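Local coordinates for cell division control protein 45 cdc45 putative (Entamoeba histolytica, PDB 6CC2) that probably acts in chromosomal DNA replication as the Cdc45 component of the replicative helicase, at residues Leu27-Thr32 against Val37-Leu42; Met45-Lys48 against Leu52-Ala55; Phe81-Ala86 against Glu180-Val185. All coordinates share one frame; numbering follows the deposited sequence.

Contact 1 (Leu27-Thr32 against Val37-Leu42); sequences LYVSPT and VCYKIL. With EDO (1,2-ethanediol), chain J.
The ring of Y39 is met along its CD2-CE2 side by L27: L27 CB lies at the ring edge, near its plane, 3.8 Å from Y39 CD2, while L27 CD1 touches Y39 CE2 at 3.8 Å. V29 comes in obliquely, with V29 CG2 3.9 Å from Y39 CD2, and F378 of helix 374-385 pairs with the same ring edge-to-face. At the far end, in the ring plane, Y39 OH shares a short hydrogen bond of 2.5 Å with O1 of an ethanediol, probably a crystallisation additive; either oxygen could donate. Y39 has CG anti to its own N (chi1 -178°), an orientation that carries the ring out from the helix to the strand. Strand 24-29 and helix 33-48 are the first two elements of a beta-alpha-beta unit that strand 53-57 completes, and the local axes run nearly antiparallel, 9.7 Å apart at 156°. L27 divides its branches between two successive turns of the helix: CD1 goes to Y39, and L27 CD2 reaches L42 CD1 at 3.7 Å. Y28 points to the other side of the strand, where its ring meets F82 edge-to-face. Where the chain turns into the helix, T32 is the N-cap, its OG1 bonded to A35 N.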
loop_
_atom_site.group_PDB
_atom_site.type_symbol
_atom_site.label_atom_id
_atom_site.label_comp_id
_atom_site.label_asym_id
_atom_site.label_seq_id
_atom_site.Cartn_x
_atom_site.Cartn_y
_atom_site.Cartn_z
ATOM N N LEU A 27 9.297 -13.453 -11.775
ATOM C CA LEU A 27 8.170 -12.622 -11.393
ATOM C C LEU A 27 8.681 -11.295 -10.857
ATOM O O LEU A 27 9.389 -11.265 -9.850
ATOM C CB LEU A 27 7.304 -13.330 -10.337
ATOM C CG LEU A 27 6.697 -14.650 -10.826
ATOM C CD1 LEU A 27 7.529 -15.825 -10.338
ATOM C CD2 LEU A 27 5.254 -14.772 -10.400
ATOM N N TYR A 28 8.353 -10.218 -11.561
ATOM C CA TYR A 28 8.738 -8.860 -11.189
ATOM C C TYR A 28 7.631 -8.268 -10.315
ATOM O O TYR A 28 6.478 -8.189 -10.731
ATOM C CB TYR A 28 8.947 -8.017 -12.450
ATOM C CG TYR A 28 10.092 -8.441 -13.339
ATOM C CD1 TYR A 28 10.099 -9.684 -13.963
ATOM C CD2 TYR A 28 11.160 -7.599 -13.570
ATOM C CE1 TYR A 28 11.156 -10.075 -14.770
ATOM C CE2 TYR A 28 12.214 -7.963 -14.389
ATOM C CZ TYR A 28 12.209 -9.209 -14.982
ATOM O OH TYR A 28 13.261 -9.567 -15.788
ATOM N N VAL A 29 7.994 -7.858 -9.103
ATOM C CA VAL A 29 7.030 -7.527 -8.070
ATOM C C VAL A 29 7.219 -6.068 -7.692
ATOM O O VAL A 29 8.287 -5.690 -7.207
ATOM C CB VAL A 29 7.190 -8.428 -6.845
ATOM C CG1 VAL A 29 6.088 -8.145 -5.838
ATOM C CG2 VAL A 29 7.192 -9.890 -7.252
ATOM N N SER A 30 6.212 -5.276 -7.927
ATOM C CA SER A 30 6.224 -3.882 -7.480
ATOM C C SER A 30 5.889 -3.792 -5.986
ATOM O O SER A 30 5.368 -4.739 -5.399
ATOM C CB SER A 30 5.258 -3.088 -8.331
ATOM O OG SER A 30 3.935 -3.508 -8.116
ATOM N N PRO A 31 6.197 -2.655 -5.342
ATOM C CA PRO A 31 6.188 -2.613 -3.857
ATOM C C PRO A 31 4.825 -2.337 -3.234
ATOM O O PRO A 31 4.570 -1.292 -2.629
ATOM C CB PRO A 31 7.182 -1.493 -3.540
ATOM C CG PRO A 31 7.679 -0.954 -4.856
ATOM C CD PRO A 31 6.795 -1.440 -5.930
ATOM N N THR A 32 3.908 -3.296 -3.368
ATOM C CA THR A 32 2.639 -3.254 -2.638
ATOM C C THR A 32 2.418 -4.596 -1.960
ATOM O O THR A 32 2.919 -5.621 -2.417
ATOM C CB THR A 32 1.444 -2.949 -3.572
ATOM O OG1 THR A 32 1.127 -4.064 -4.372
ATOM C CG2 THR A 32 1.744 -1.721 -4.471
ATOM N N VAL A 37 1.108 -10.648 -2.156
ATOM C CA VAL A 37 0.058 -11.671 -2.104
ATOM C C VAL A 37 -0.033 -12.410 -3.431
ATOM O O VAL A 37 -0.149 -13.638 -3.477
ATOM C CB VAL A 37 -1.290 -11.026 -1.735
ATOM C CG1 VAL A 37 -2.451 -11.965 -2.011
ATOM C CG2 VAL A 37 -1.271 -10.554 -0.268
ATOM N N CYS A 38 -0.023 -11.665 -4.549
ATOM C CA CYS A 38 -0.106 -12.299 -5.856
ATOM C C CYS A 38 1.066 -13.247 -6.069
ATOM O O CYS A 38 0.878 -14.419 -6.421
ATOM C CB CYS A 38 -0.173 -11.214 -6.936
ATOM S SG CYS A 38 -0.298 -11.833 -8.632
ATOM N N TYR A 39 2.282 -12.771 -5.806
ATOM C CA TYR A 39 3.447 -13.638 -5.878
ATOM C C TYR A 39 3.265 -14.892 -5.026
ATOM O O TYR A 39 3.583 -15.999 -5.457
ATOM C CB TYR A 39 4.695 -12.893 -5.413
ATOM C CG TYR A 39 5.937 -13.735 -5.509
ATOM C CD1 TYR A 39 6.319 -14.562 -4.450
ATOM C CD2 TYR A 39 6.704 -13.758 -6.652
ATOM C CE1 TYR A 39 7.426 -15.359 -4.529
ATOM C CE2 TYR A 39 7.813 -14.549 -6.736
ATOM C CZ TYR A 39 8.171 -15.359 -5.679
ATOM O OH TYR A 39 9.296 -16.171 -5.760
ATOM N N LYS A 40 2.807 -14.722 -3.782
ATOM C CA LYS A 40 2.658 -15.858 -2.868
ATOM C C LYS A 40 1.712 -16.905 -3.441
ATOM O O LYS A 40 2.031 -18.108 -3.464
ATOM C CB LYS A 40 2.147 -15.343 -1.503
ATOM C CG LYS A 40 1.845 -16.419 -0.468
ATOM C CD LYS A 40 3.071 -17.215 -0.117
ATOM C CE LYS A 40 2.793 -18.218 0.985
ATOM N NZ LYS A 40 4.028 -19.011 1.330
ATOM N N ILE A 41 0.554 -16.463 -3.936
ATOM C CA ILE A 41 -0.447 -17.404 -4.437
ATOM C C ILE A 41 0.062 -18.131 -5.678
ATOM O O ILE A 41 -0.081 -19.352 -5.812
ATOM C CB ILE A 41 -1.774 -16.654 -4.700
ATOM C CG1 ILE A 41 -2.372 -16.213 -3.365
ATOM C CG2 ILE A 41 -2.751 -17.540 -5.449
ATOM C CD1 ILE A 41 -3.661 -15.385 -3.486
ATOM N N LEU A 42 0.654 -17.384 -6.622
ATOM C CA LEU A 42 1.286 -18.032 -7.762
ATOM C C LEU A 42 2.379 -18.988 -7.308
ATOM O O LEU A 42 2.522 -20.102 -7.846
ATOM C CB LEU A 42 1.856 -17.000 -8.721
ATOM C CG LEU A 42 0.821 -16.083 -9.381
ATOM C CD1 LEU A 42 1.557 -14.933 -10.077
ATOM C CD2 LEU A 42 -0.071 -16.826 -10.347
HETATM C C1 EDO J . 9.388 -18.411 -2.787
HETATM O O1 EDO J . 9.699 -18.077 -4.147
HETATM C C2 EDO J . 8.295 -19.469 -2.772
HETATM O O2 EDO J . 8.705 -20.596 -3.560
#

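Contact 2 (Met45-Lys48 against Leu52-Ala55). With EDO (1,2-ethanediol), chain J.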
loop_
_atom_site.group_PDB
_atom_site.type_symbol
_atom_site.label_atom_id
_atom_site.label_comp_id
_atom_site.label_asym_id
_atom_site.label_seq_id
_atom_site.Cartn_x
_atom_site.Cartn_y
_atom_site.Cartn_z
HETATM N N MSE A 45 1.186 -22.501 -6.187
HETATM C CA MSE A 45 0.868 -23.367 -7.318
HETATM C C MSE A 45 2.149 -23.867 -7.963
HETATM O O MSE A 45 2.290 -25.053 -8.227
HETATM C CB MSE A 45 0.023 -22.611 -8.338
HETATM C CG MSE A 45 -1.386 -22.313 -7.857
HETATM SE SE MSE A 45 -2.446 -21.559 -9.293
HETATM C CE MSE A 45 -2.061 -19.673 -8.959
ATOM N N PHE A 46 3.077 -22.942 -8.229
ATOM C CA PHE A 46 4.334 -23.324 -8.868
ATOM C C PHE A 46 5.095 -24.350 -8.043
ATOM O O PHE A 46 5.616 -25.333 -8.597
ATOM C CB PHE A 46 5.206 -22.089 -9.090
ATOM C CG PHE A 46 4.632 -21.076 -10.036
ATOM C CD1 PHE A 46 3.561 -21.382 -10.861
ATOM C CD2 PHE A 46 5.164 -19.792 -10.085
ATOM C CE1 PHE A 46 3.045 -20.438 -11.724
ATOM C CE2 PHE A 46 4.651 -18.856 -10.957
ATOM C CZ PHE A 46 3.603 -19.196 -11.786
ATOM N N GLU A 47 5.170 -24.154 -6.724
ATOM C CA GLU A 47 5.840 -25.118 -5.860
ATOM C C GLU A 47 5.220 -26.503 -5.996
ATOM O O GLU A 47 5.928 -27.508 -6.156
ATOM C CB GLU A 47 5.774 -24.664 -4.404
ATOM C CG GLU A 47 6.646 -23.478 -4.049
ATOM C CD GLU A 47 6.366 -22.962 -2.645
ATOM O OE1 GLU A 47 5.895 -23.752 -1.799
ATOM O OE2 GLU A 47 6.606 -21.763 -2.390
ATOM N N LYS A 48 3.890 -26.577 -5.936
ATOM C CA LYS A 48 3.216 -27.871 -5.986
ATOM C C LYS A 48 3.476 -28.587 -7.302
ATOM O O LYS A 48 3.493 -29.817 -7.340
ATOM C CB LYS A 48 1.713 -27.673 -5.766
ATOM C CG LYS A 48 1.010 -28.868 -5.155
ATOM C CD LYS A 48 0.158 -28.454 -3.962
ATOM C CE LYS A 48 1.021 -28.081 -2.766
ATOM N NZ LYS A 48 0.209 -27.545 -1.639
ATOM N N LEU A 52 10.243 -24.117 -11.400
ATOM C CA LEU A 52 11.268 -23.212 -10.894
ATOM C C LEU A 52 10.879 -21.768 -11.162
ATOM O O LEU A 52 10.375 -21.428 -12.233
ATOM C CB LEU A 52 12.606 -23.532 -11.549
ATOM C CG LEU A 52 13.056 -24.975 -11.386
ATOM C CD1 LEU A 52 14.420 -25.186 -12.032
ATOM C CD2 LEU A 52 13.082 -25.367 -9.923
ATOM N N HIS A 53 11.074 -20.909 -10.161
ATOM C CA HIS A 53 10.666 -19.521 -10.293
ATOM C C HIS A 53 11.537 -18.677 -9.378
ATOM O O HIS A 53 12.167 -19.180 -8.453
ATOM C CB HIS A 53 9.175 -19.337 -9.955
ATOM C CG HIS A 53 8.804 -19.777 -8.574
ATOM N ND1 HIS A 53 8.644 -21.103 -8.231
ATOM C CD2 HIS A 53 8.552 -19.063 -7.447
ATOM C CE1 HIS A 53 8.330 -21.188 -6.951
ATOM N NE2 HIS A 53 8.264 -19.967 -6.454
ATOM N N SER A 54 11.565 -17.378 -9.666
ATOM C CA SER A 54 12.374 -16.451 -8.896
ATOM C C SER A 54 11.636 -15.118 -8.831
ATOM O O SER A 54 10.793 -14.814 -9.674
ATOM C CB SER A 54 13.761 -16.269 -9.504
ATOM O OG SER A 54 13.684 -15.785 -10.832
ATOM N N ALA A 55 11.950 -14.339 -7.801
ATOM C CA ALA A 55 11.340 -13.039 -7.614
ATOM C C ALA A 55 12.327 -11.952 -7.999
ATOM O O ALA A 55 13.511 -12.041 -7.689
ATOM C CB ALA A 55 10.901 -12.848 -6.159
HETATM C C1 EDO J . 9.388 -18.411 -2.787
HETATM O O1 EDO J . 9.699 -18.077 -4.147
HETATM C C2 EDO J . 8.295 -19.469 -2.772
HETATM O O2 EDO J . 8.705 -20.596 -3.560
#
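F46, in the last turn of helix 33-48, meets H53 twice. Its CB rests 3.7 Å from H53 ND1, and its ring brings the CD2 edge over one face of the imidazole, F46 CD2 standing 3.9 Å above that plane and set off from the ring centre. The result is a tilted edge-to-face pair, with centroids 5.5 Å apart and planes at 62°. F46 also packs against Y12 and L15 of helix 8-20. E47 follows with an extended chain that passes the rim of the same imidazole: E47 CG lies near the ring plane, 4.1 Å from H53 CE1, and the carboxylate is turned almost coplanar with the ring, at 12°. K48, which ends the helix, has its NZ in a salt bridge with E197. These contacts span the second half of the beta-alpha-beta unit, from the C-terminal end of the helix through a short connection to strand 53-57, an outermost strand of the parallel sheet, where S54 pairs through its backbone with I25 and L27. H53 holds CG between its backbone N and carbonyl carbon (chi1 59°), and its ring projects up to the helix. ND1 is bonded to L51 O, which fixes the ring's rotation, while H53 NE2 donates a bent hydrogen bond of 3.0 Å to O2 of the ethanediol. E47 OE2 may take the diol's O2 in turn, but it sits too close to a diol carbon, so this link is doubtful.

Contact 3 (Phe81-Ala86 against Glu180-Val185); sequences FFIDCA and ESVGRV
V182 stands at about a right angle to the side chain of D84 and obliquely to that of I83, turning its CG1 chiefly to D84 and its CG2 chiefly to I83. V182 CG1 abuts the carboxylate, 3.6 Å from D84 OD1 and 3.9 Å from D84 CG, while V182 CG2 meets I83 CG2 more loosely at 4.2 Å. With chi1 at -66°, CG1 faces the carboxylate of D84 and CG2 falls on the I83 side. The carboxylate that CG1 packs against is buried yet tied at both oxygens, D84 OD2 to T32 OG1 and OD1 to S108 OG, in a sequence that probably corresponds to the DHH motif of RecJ-type phosphoesterases. D84 itself has a left-handed backbone conformation, at the point where the chain leaves strand 77-83. Across the interface, S181 is the N-cap of helix 182-192, S181 OG accepting from R184 N at 3.0 Å. D34 takes the first amides of that turn as well, OD2 binding V182 N and OD1 binding G183 N and S181 OG. The start of helix 182-192 is thus set over the C-terminal end of strand 77-83, with V182 also against C38 of helix 33-48 and I106 of the neighbouring strand 102-106.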
loop_
_atom_site.group_PDB
_atom_site.type_symbol
_atom_site.label_atom_id
_atom_site.label_comp_id
_atom_site.label_asym_id
_atom_site.label_seq_id
_atom_site.Cartn_x
_atom_site.Cartn_y
_atom_site.Cartn_z
ATOM N N PHE A 81 6.396 -12.681 -15.359
ATOM C CA PHE A 81 5.177 -12.059 -14.866
ATOM C C PHE A 81 5.544 -10.689 -14.314
ATOM O O PHE A 81 6.505 -10.574 -13.552
ATOM C CB PHE A 81 4.545 -12.887 -13.744
ATOM C CG PHE A 81 3.865 -14.110 -14.213
ATOM C CD1 PHE A 81 4.586 -15.271 -14.464
ATOM C CD2 PHE A 81 2.483 -14.126 -14.397
ATOM C CE1 PHE A 81 3.940 -16.423 -14.877
ATOM C CE2 PHE A 81 1.848 -15.284 -14.820
ATOM C CZ PHE A 81 2.578 -16.418 -15.069
ATOM N N PHE A 82 4.792 -9.668 -14.707
ATOM C CA PHE A 82 4.883 -8.335 -14.132
ATOM C C PHE A 82 3.672 -8.159 -13.226
ATOM O O PHE A 82 2.522 -8.278 -13.686
ATOM C CB PHE A 82 4.912 -7.272 -15.227
ATOM C CG PHE A 82 6.085 -7.397 -16.176
ATOM C CD1 PHE A 82 7.337 -7.778 -15.718
ATOM C CD2 PHE A 82 5.924 -7.145 -17.519
ATOM C CE1 PHE A 82 8.416 -7.888 -16.585
ATOM C CE2 PHE A 82 7.002 -7.248 -18.396
ATOM C CZ PHE A 82 8.255 -7.622 -17.923
ATOM N N ILE A 83 3.926 -7.920 -11.937
ATOM C CA ILE A 83 2.869 -7.886 -10.923
ATOM C C ILE A 83 2.678 -6.458 -10.414
ATOM O O ILE A 83 3.590 -5.867 -9.823
ATOM C CB ILE A 83 3.190 -8.854 -9.772
ATOM C CG1 ILE A 83 3.288 -10.285 -10.309
ATOM C CG2 ILE A 83 2.143 -8.750 -8.668
ATOM C CD1 ILE A 83 3.726 -11.311 -9.273
ATOM N N ASP A 84 1.459 -5.944 -10.623
ATOM C CA ASP A 84 0.999 -4.608 -10.182
ATOM C C ASP A 84 1.812 -3.491 -10.821
ATOM O O ASP A 84 1.904 -2.392 -10.301
ATOM C CB ASP A 84 0.965 -4.474 -8.656
ATOM C CG ASP A 84 -0.345 -3.821 -8.149
ATOM O OD1 ASP A 84 -1.255 -3.563 -8.972
ATOM O OD2 ASP A 84 -0.475 -3.573 -6.924
ATOM N N CYS A 85 2.387 -3.766 -11.988
ATOM C CA CYS A 85 3.024 -2.760 -12.815
ATOM C C CYS A 85 2.974 -3.236 -14.263
ATOM O O CYS A 85 2.607 -4.383 -14.540
ATOM C CB CYS A 85 4.470 -2.507 -12.385
ATOM S SG CYS A 85 5.560 -3.955 -12.496
ATOM N N ALA A 86 3.306 -2.320 -15.171
ATOM C CA ALA A 86 3.528 -2.547 -16.590
ATOM C C ALA A 86 2.263 -2.565 -17.433
ATOM O O ALA A 86 2.329 -2.333 -18.643
ATOM C CB ALA A 86 4.273 -3.865 -16.828
ATOM N N GLU A 180 -9.480 -4.708 -9.954
ATOM C CA GLU A 180 -9.360 -5.888 -9.105
ATOM C C GLU A 180 -7.958 -6.101 -8.544
ATOM O O GLU A 180 -6.944 -5.963 -9.237
ATOM C CB GLU A 180 -9.782 -7.121 -9.911
ATOM C CG GLU A 180 -10.014 -8.360 -9.097
ATOM C CD GLU A 180 -10.749 -9.414 -9.894
ATOM O OE1 GLU A 180 -10.342 -9.661 -11.048
ATOM O OE2 GLU A 180 -11.742 -9.969 -9.375
ATOM N N SER A 181 -7.915 -6.498 -7.273
ATOM C CA SER A 181 -6.658 -6.834 -6.595
ATOM C C SER A 181 -5.872 -7.860 -7.395
ATOM O O SER A 181 -6.453 -8.773 -7.970
ATOM C CB SER A 181 -6.999 -7.388 -5.200
ATOM O OG SER A 181 -6.155 -8.423 -4.794
ATOM N N VAL A 182 -4.548 -7.698 -7.430
ATOM C CA VAL A 182 -3.723 -8.655 -8.173
ATOM C C VAL A 182 -3.684 -10.006 -7.459
ATOM O O VAL A 182 -3.587 -11.077 -8.102
ATOM C CB VAL A 182 -2.312 -8.109 -8.442
ATOM C CG1 VAL A 182 -2.385 -6.911 -9.396
ATOM C CG2 VAL A 182 -1.589 -7.700 -7.127
ATOM N N GLY A 183 -3.742 -10.007 -6.141
ATOM C CA GLY A 183 -3.901 -11.260 -5.417
ATOM C C GLY A 183 -5.197 -11.969 -5.734
ATOM O O GLY A 183 -5.241 -13.205 -5.790
ATOM N N ARG A 184 -6.265 -11.208 -5.966
ATOM C CA ARG A 184 -7.540 -11.801 -6.331
ATOM C C ARG A 184 -7.455 -12.506 -7.684
ATOM O O ARG A 184 -8.060 -13.567 -7.882
ATOM C CB ARG A 184 -8.617 -10.712 -6.350
ATOM C CG ARG A 184 -9.909 -11.125 -6.937
ATOM C CD ARG A 184 -10.648 -12.144 -6.068
ATOM N NE ARG A 184 -12.027 -12.303 -6.526
ATOM C CZ ARG A 184 -13.057 -11.598 -6.063
ATOM N NH1 ARG A 184 -12.881 -10.697 -5.106
ATOM N NH2 ARG A 184 -14.268 -11.805 -6.548
ATOM N N VAL A 185 -6.699 -11.933 -8.627
ATOM C CA VAL A 185 -6.523 -12.575 -9.924
ATOM C C VAL A 185 -5.775 -13.894 -9.766
ATOM O O VAL A 185 -6.117 -14.895 -10.406
ATOM C CB VAL A 185 -5.800 -11.634 -10.901
ATOM C CG1 VAL A 185 -5.472 -12.381 -12.211
ATOM C CG2 VAL A 185 -6.639 -10.416 -11.201
#

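Overall arrangement
The three contacts lie around one parallel sheet, in which strands 77-83, 24-29 and 53-57 are consecutive neighbours. Contacts 1 and 2 follow in series along the chain, their centres 12 Å apart, and share helix 33-48, so that together they pack successive parts of the crossover helix against its two flanking strands. Contact 3 comes later and brings in helix 182-192; its two segments lie 94 residues apart in sequence, yet its centre is just 7 Å from that of contact 1 and 16 Å from that of contact 2. Y28 ties contacts 1 and 3 through probable backbone bonds to F81 and I83. The crossover helix and a sequence-distant helix thus pack against each other and the same sheet.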